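Local coordinates for M32 carboxypeptidase (Pyrococcus furiosus, PDB 1KA2), which removes amino acids one by one from the C-terminus of peptides with broad specificity, as a homodimeric, cobalt-dependent metallocarboxypeptidase of the M32 family, at residues A[30-34]-A[35-39]; A[208-211]-A[212-215]. All coordinates share one frame; numbering follows the deposited sequence.

Contact 1: A[30-34]-A[35-39]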
# COMPACT_ATOMS: atom_id res chain seq x y z
N LEU A 30 0.06 -1.15 -4.74
CA LEU A 30 -1.35 -0.94 -5.08
C LEU A 30 -2.11 -2.26 -5.19
O LEU A 30 -3.17 -2.42 -4.59
CB LEU A 30 -1.45 -0.18 -6.40
CG LEU A 30 -1.73 1.32 -6.32
CD1 LEU A 30 -1.14 1.91 -5.07
CD2 LEU A 30 -1.18 2.01 -7.57
N GLY A 31 -1.56 -3.19 -5.96
CA GLY A 31 -2.19 -4.49 -6.14
C GLY A 31 -2.27 -5.27 -4.85
O GLY A 31 -3.31 -5.83 -4.51
N TRP A 32 -1.16 -5.31 -4.12
CA TRP A 32 -1.15 -6.02 -2.85
C TRP A 32 -2.21 -5.45 -1.92
O TRP A 32 -3.01 -6.18 -1.34
CB TRP A 32 0.24 -5.89 -2.19
CG TRP A 32 0.34 -6.53 -0.83
CD1 TRP A 32 0.55 -7.85 -0.55
CD2 TRP A 32 0.21 -5.87 0.44
NE1 TRP A 32 0.56 -8.05 0.81
CE2 TRP A 32 0.35 -6.85 1.44
CE3 TRP A 32 -0.02 -4.53 0.83
CZ2 TRP A 32 0.27 -6.55 2.81
CZ3 TRP A 32 -0.10 -4.23 2.19
CH2 TRP A 32 0.05 -5.23 3.16
N ASP A 33 -2.20 -4.13 -1.77
CA ASP A 33 -3.15 -3.48 -0.87
C ASP A 33 -4.59 -3.72 -1.33
O ASP A 33 -5.48 -3.94 -0.51
CB ASP A 33 -2.85 -1.97 -0.77
CG ASP A 33 -3.90 -1.23 0.03
OD1 ASP A 33 -4.83 -0.66 -0.58
OD2 ASP A 33 -3.80 -1.27 1.27
N LEU A 34 -4.81 -3.68 -2.64
CA LEU A 34 -6.14 -3.93 -3.16
C LEU A 34 -6.65 -5.28 -2.64
O LEU A 34 -7.79 -5.36 -2.18
CB LEU A 34 -6.12 -3.88 -4.69
CG LEU A 34 -7.16 -4.59 -5.57
CD1 LEU A 34 -8.49 -4.73 -4.89
CD2 LEU A 34 -7.29 -3.81 -6.86
N GLU A 35 -5.80 -6.31 -2.68
CA GLU A 35 -6.17 -7.65 -2.23
C GLU A 35 -6.25 -7.84 -0.71
O GLU A 35 -7.11 -8.55 -0.21
CB GLU A 35 -5.17 -8.71 -2.73
CG GLU A 35 -5.14 -8.99 -4.23
CD GLU A 35 -6.47 -9.45 -4.78
OE1 GLU A 35 -7.16 -10.28 -4.15
OE2 GLU A 35 -6.82 -8.98 -5.88
N VAL A 36 -5.34 -7.20 0.01
CA VAL A 36 -5.27 -7.38 1.46
C VAL A 36 -5.93 -6.36 2.39
O VAL A 36 -6.46 -6.75 3.43
CB VAL A 36 -3.78 -7.53 1.89
CG1 VAL A 36 -3.66 -7.68 3.41
CG2 VAL A 36 -3.16 -8.74 1.18
N ASN A 37 -5.92 -5.08 2.04
CA ASN A 37 -6.49 -4.09 2.96
C ASN A 37 -7.64 -3.20 2.51
O ASN A 37 -8.52 -2.88 3.31
CB ASN A 37 -5.37 -3.16 3.44
CG ASN A 37 -4.20 -3.91 4.02
OD1 ASN A 37 -4.37 -4.78 4.86
ND2 ASN A 37 -2.99 -3.58 3.57
N MET A 38 -7.61 -2.80 1.24
CA MET A 38 -8.59 -1.89 0.66
C MET A 38 -10.07 -2.06 0.99
O MET A 38 -10.63 -3.14 0.84
CB MET A 38 -8.43 -1.86 -0.87
CG MET A 38 -9.15 -0.71 -1.55
SD MET A 38 -9.21 -0.81 -3.35
CE MET A 38 -10.32 -2.23 -3.55
N PRO A 39 -10.71 -0.98 1.47
CA PRO A 39 -12.14 -1.10 1.78
C PRO A 39 -12.77 -1.37 0.44
O PRO A 39 -12.35 -0.79 -0.56
CB PRO A 39 -12.54 0.29 2.31
CG PRO A 39 -11.26 1.03 2.53
CD PRO A 39 -10.09 0.19 2.11

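Contact 2: A[208-211]-A[212-215]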
# COMPACT_ATOMS: atom_id res chain seq x y z
N GLU A 208 -10.47 -23.47 13.49
CA GLU A 208 -10.71 -22.04 13.65
C GLU A 208 -9.46 -21.32 13.13
O GLU A 208 -8.34 -21.74 13.40
CB GLU A 208 -10.97 -21.70 15.12
CG GLU A 208 -12.20 -22.40 15.69
CD GLU A 208 -12.64 -21.83 17.02
OE1 GLU A 208 -11.82 -21.83 17.97
OE2 GLU A 208 -13.81 -21.40 17.12
N ARG A 209 -9.67 -20.24 12.38
CA ARG A 209 -8.55 -19.49 11.80
C ARG A 209 -7.28 -19.42 12.64
O ARG A 209 -6.21 -19.85 12.20
CB ARG A 209 -9.00 -18.08 11.44
CG ARG A 209 -7.90 -17.26 10.78
CD ARG A 209 -8.45 -16.00 10.12
NE ARG A 209 -7.39 -15.04 9.86
CZ ARG A 209 -7.56 -13.88 9.23
NH1 ARG A 209 -8.76 -13.53 8.79
NH2 ARG A 209 -6.53 -13.06 9.05
N GLU A 210 -7.39 -18.88 13.85
CA GLU A 210 -6.22 -18.73 14.71
C GLU A 210 -5.39 -19.99 14.90
O GLU A 210 -4.18 -19.90 15.08
CB GLU A 210 -6.63 -18.17 16.07
CG GLU A 210 -7.12 -16.73 16.01
CD GLU A 210 -7.19 -16.06 17.38
OE1 GLU A 210 -6.14 -16.03 18.06
OE2 GLU A 210 -8.27 -15.58 17.77
N TRP A 211 -6.02 -21.16 14.87
CA TRP A 211 -5.28 -22.41 15.04
C TRP A 211 -4.24 -22.60 13.95
O TRP A 211 -3.07 -22.86 14.24
CB TRP A 211 -6.22 -23.62 15.02
CG TRP A 211 -7.20 -23.71 16.16
CD1 TRP A 211 -7.23 -22.94 17.29
CD2 TRP A 211 -8.28 -24.64 16.27
NE1 TRP A 211 -8.26 -23.34 18.10
CE2 TRP A 211 -8.93 -24.38 17.50
CE3 TRP A 211 -8.77 -25.68 15.46
CZ2 TRP A 211 -10.04 -25.11 17.94
CZ3 TRP A 211 -9.87 -26.40 15.90
CH2 TRP A 211 -10.50 -26.11 17.12
N MET A 212 -4.67 -22.48 12.69
CA MET A 212 -3.77 -22.67 11.56
C MET A 212 -2.80 -21.52 11.36
O MET A 212 -1.70 -21.73 10.83
CB MET A 212 -4.55 -22.92 10.27
CG MET A 212 -5.17 -24.30 10.22
SD MET A 212 -3.97 -25.55 10.73
CE MET A 212 -2.87 -25.53 9.33
N GLU A 213 -3.18 -20.32 11.76
CA GLU A 213 -2.26 -19.21 11.58
C GLU A 213 -1.08 -19.39 12.55
O GLU A 213 0.01 -18.88 12.30
CB GLU A 213 -2.96 -17.83 11.73
CG GLU A 213 -3.50 -17.45 13.09
CD GLU A 213 -4.33 -16.16 13.01
OE1 GLU A 213 -4.66 -15.58 14.06
OE2 GLU A 213 -4.66 -15.73 11.89
N ARG A 214 -1.30 -20.14 13.62
CA ARG A 214 -0.24 -20.43 14.57
C ARG A 214 0.69 -21.46 13.92
O ARG A 214 1.92 -21.40 14.08
CB ARG A 214 -0.81 -20.99 15.89
CG ARG A 214 -1.44 -19.95 16.82
CD ARG A 214 -1.55 -20.48 18.26
NE ARG A 214 -2.81 -21.18 18.54
CZ ARG A 214 -3.97 -20.57 18.75
NH1 ARG A 214 -4.05 -19.24 18.71
NH2 ARG A 214 -5.06 -21.28 19.02
N VAL A 215 0.11 -22.40 13.19
CA VAL A 215 0.90 -23.43 12.51
C VAL A 215 1.68 -22.81 11.35
O VAL A 215 2.88 -23.04 11.22
CB VAL A 215 -0.00 -24.58 12.00
CG1 VAL A 215 0.78 -25.49 11.08
CG2 VAL A 215 -0.52 -25.40 13.19

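Contact 1: A[30-34]-A[35-39]
Asn37 reaches back over the last turn of helix 8-36 and touches both Asp33 and Trp32. Its CB lies 3.3 Å from Asp33 OD2, and CG beyond it stays near the same oxygen. At the tip, Asn37 ND2 gives Asp33 OD2 a weak hydrogen bond of 3.4 Å. The same ND2 of Asn37 meets the indole obliquely, 3.3 Å from Trp32 CZ3. The two side chains of Asn37 and Asp33 run roughly at right angles, their amide and carboxylate planes 54° apart. The stronger partners of Asp33 are arginines: Arg250 of the second subunit pairs with OD2, and Arg46 of the same chain with OD1. This is a helix C-terminus built into the dimer interface, where Asn37 O also takes a hydrogen bond from Arg232 of the second subunit. The turn widens as it ends: Asp33 O accepts the regular bond from Asn37 N and, at 3.0 Å, a nearly straight one from Met38 N, five residues on. One residue earlier, Val36 N donates to Trp32 O. Val36 CG2 sits over one face of Trp32, 4.1 Å from the centroid of the five-membered ring, in a CH-pi contact. Trp32 CG stands anti to the backbone N (chi1 177°), which swings the ring toward the C-terminal end of the helix and under that methyl; Arg250 of the same chain makes a cation-pi contact with the indole. With an alanine in place of Trp32, Val36 CG2 would probably lose the face it rests on, and Arg250 its cation-pi partner. Leu34 and Met38 run alongside each other; the Met38 chain bends at its last torsion (chi3 69°), and its CE presses tightly on Leu34 CD1 at 3.4 Å.

Contact 2: A[208-211]-A[212-215]
The guanidinium of Arg214 has Glu210 O and Trp211 CA over one face, while its NH2 comes in at the edge of the Trp211 indole, near the ring plane and 3.2 Å from CD1. The guanidinium is turned 57° from the indole; Glu208 N lies over a face of the indole, toward its rim. All this belongs to the opening turns of helix 209-223, an amphipathic start with charged residues on one side and Met212 and Val215 packed against Ile264 of helix 261-278. Arg214 NE is held by Asn326, the firmer of its polar links: its NH1 forms only a long salt bridge, 3.9 Å, with Glu210 OE1. Glu210 and Glu213 run side by side, which brings their OE1 atoms to 4.3 Å, a closeness the nearby arginines probably ease. With chi1 at 67°, Glu213 CG is wedged between its own N and C, and the chain is laid back along Glu210, with CG 3.2 Å from Glu210 O. From there the carboxylate stands almost perpendicular to the guanidinium of Arg209, and Glu213 OE2 takes a weak, salt-bridging hydrogen bond of 3.5 Å from Arg209 NE.

How the contacts relate
Contact 1 closes helix 8-36 and contact 2 opens helix 209-223, so they come in series along the chain, the first well before the second. Their centres are 22 Å apart and their nearest atoms about 8 Å, without touching. Each borders a different element of the fold: residues of contact 1 touch strand 231-235 of the small mixed sheet, and contact 2 packs on helix 261-278, which carries the HEXXH motif. The side chain of Trp32 is about 10 Å from that of Glu270, the predicted proton donor/acceptor. Contact 1 also meets the second subunit, whereas no other chain touches contact 2.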